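Long-range contact in aminotransferase (Paracoccus denitrificans, PDB 4GRX), which probably transfers amino groups between amines and keto compounds, using a pyridoxal phosphate cofactor, as a class III omega-aminotransferase: residues A170-K175 against P186-L191. Residues are numbered along the deposited sequence; the frame is centred on the assembly and turned at random.
Sequences ASMTGK and PGFIHL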
loop_
_atom_site.group_PDB
_atom_site.type_symbol
_atom_site.label_atom_id
_atom_site.label_comp_id
_atom_site.label_asym_id
_atom_site.label_seq_id
_atom_site.Cartn_x
_atom_site.Cartn_y
_atom_site.Cartn_z
ATOM N N ALA A 170 8.315 -1.168 8.952
ATOM C CA ALA A 170 8.544 -2.171 9.989
ATOM C C ALA A 170 9.867 -1.913 10.733
ATOM O O ALA A 170 9.976 -2.199 11.936
ATOM C CB ALA A 170 8.488 -3.572 9.408
ATOM N N SER A 171 10.867 -1.373 10.027
ATOM C CA SER A 171 12.133 -1.002 10.666
ATOM C C SER A 171 11.880 0.189 11.574
ATOM O O SER A 171 12.580 0.398 12.574
ATOM C CB SER A 171 13.183 -0.639 9.628
ATOM O OG SER A 171 13.489 -1.744 8.805
ATOM N N MET A 172 10.846 0.951 11.224
ATOM C CA MET A 172 10.416 2.081 12.019
ATOM C C MET A 172 9.676 1.648 13.319
ATOM O O MET A 172 9.706 2.334 14.350
ATOM C CB MET A 172 9.556 2.973 11.143
ATOM C CG MET A 172 10.344 3.693 10.063
ATOM S SD MET A 172 9.330 5.020 9.392
ATOM C CE MET A 172 8.884 4.270 7.843
ATOM N N THR A 173 9.059 0.475 13.250
ATOM C CA THR A 173 8.224 -0.063 14.300
ATOM C C THR A 173 9.090 -0.699 15.388
ATOM O O THR A 173 9.919 -1.549 15.112
ATOM C CB THR A 173 7.221 -1.060 13.667
ATOM O OG1 THR A 173 6.262 -0.312 12.893
ATOM C CG2 THR A 173 6.525 -1.930 14.714
ATOM N N GLY A 174 8.904 -0.286 16.627
ATOM C CA GLY A 174 9.775 -0.774 17.684
ATOM C C GLY A 174 9.162 -1.913 18.464
ATOM O O GLY A 174 8.655 -1.692 19.554
ATOM N N LYS A 175 9.243 -3.128 17.918
ATOM C CA LYS A 175 8.593 -4.323 18.478
ATOM C C LYS A 175 9.473 -5.585 18.321
ATOM O O LYS A 175 10.058 -5.794 17.249
ATOM C CB LYS A 175 7.278 -4.600 17.735
ATOM C CG LYS A 175 6.192 -3.566 17.893
ATOM C CD LYS A 175 5.106 -4.082 18.804
ATOM C CE LYS A 175 4.234 -2.937 19.278
ATOM N NZ LYS A 175 2.946 -3.426 19.870
ATOM N N PRO A 186 19.614 -1.608 8.525
ATOM C CA PRO A 186 20.513 -0.544 9.003
ATOM C C PRO A 186 19.845 0.832 8.860
ATOM O O PRO A 186 19.077 1.065 7.907
ATOM C CB PRO A 186 21.714 -0.635 8.046
ATOM C CG PRO A 186 21.670 -2.022 7.490
ATOM C CD PRO A 186 20.214 -2.371 7.408
ATOM N N GLY A 187 20.101 1.721 9.808
ATOM C CA GLY A 187 19.686 3.111 9.671
ATOM C C GLY A 187 18.428 3.500 10.424
ATOM O O GLY A 187 17.925 4.621 10.263
ATOM N N PHE A 188 17.905 2.583 11.233
ATOM C CA PHE A 188 16.689 2.845 11.990
ATOM C C PHE A 188 17.002 2.663 13.459
ATOM O O PHE A 188 17.423 1.587 13.879
ATOM C CB PHE A 188 15.553 1.927 11.509
ATOM C CG PHE A 188 15.147 2.199 10.095
ATOM C CD1 PHE A 188 14.063 3.020 9.815
ATOM C CD2 PHE A 188 15.887 1.686 9.031
ATOM C CE1 PHE A 188 13.713 3.322 8.496
ATOM C CE2 PHE A 188 15.536 1.973 7.707
ATOM C CZ PHE A 188 14.446 2.797 7.441
ATOM N N ILE A 189 16.850 3.745 14.221
ATOM C CA ILE A 189 17.232 3.785 15.630
ATOM C C ILE A 189 15.988 3.937 16.495
ATOM O O ILE A 189 15.136 4.786 16.221
ATOM C CB ILE A 189 18.211 4.955 15.898
ATOM C CG1 ILE A 189 19.466 4.801 15.052
ATOM C CG2 ILE A 189 18.586 5.061 17.371
ATOM C CD1 ILE A 189 20.233 6.090 14.870
ATOM N N HIS A 190 15.897 3.121 17.542
ATOM C CA HIS A 190 14.787 3.180 18.480
ATOM C C HIS A 190 15.182 3.749 19.818
ATOM O O HIS A 190 15.991 3.152 20.519
ATOM C CB HIS A 190 14.194 1.793 18.647
ATOM C CG HIS A 190 13.704 1.195 17.361
ATOM N ND1 HIS A 190 14.023 -0.054 16.976
ATOM C CD2 HIS A 190 12.905 1.729 16.352
ATOM C CE1 HIS A 190 13.453 -0.312 15.778
ATOM N NE2 HIS A 190 12.765 0.779 15.402
ATOM N N LEU A 191 14.615 4.905 20.172
ATOM C CA LEU A 191 14.902 5.593 21.439
ATOM C C LEU A 191 13.888 5.164 22.472
ATOM O O LEU A 191 12.894 4.522 22.127
ATOM C CB LEU A 191 14.742 7.093 21.271
ATOM C CG LEU A 191 15.369 7.837 20.105
ATOM C CD1 LEU A 191 14.533 9.080 19.863
ATOM C CD2 LEU A 191 16.801 8.201 20.446
#
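Ser171, in the last turn of helix 167-172, lies beside Phe188 at the start of strand 188-191 with their CA atoms 6.1 Å apart, and the chain leaving the helix still follows the strand at Gly174, whose CA is 6.4 Å from that of His190. Phe188 and His190, alternate residues of the strand, both send their side chains to the helix end. Ser171 CB sits over one face of the Phe188 ring, 3.6 Å from its centroid and 18° off the normal, a CH-pi contact shifted toward the rim. Ser171 OG hydrogen-bonds Ala167 O and Leu185 N. Met172 crosses the same ring obliquely, CG lying 3.7 Å from Phe188 CE1. An alanine at Phe188 would remove the ring that Ser171 CB and Met172 CG rest on, and would probably leave a gap between the helix and the strand. His190 donates from NE2 to Ser171 O at 2.9 Å; the N-H...O angle of 134° makes this bond distinctly bent. Gly174 CA stands over the centre of the imidazole, 4.1 Å from its centroid and 9° off the normal. The contact joins the helix to the second strand of the beta-alpha-beta unit formed by strand 154-158, helix 167-172 and strand 188-191: Ile189 makes backbone hydrogen bonds with Ile155 and Thr157 of strand 154-158, while Met172 reaches helix 129-146 and Ile189 packs on helix 206-224.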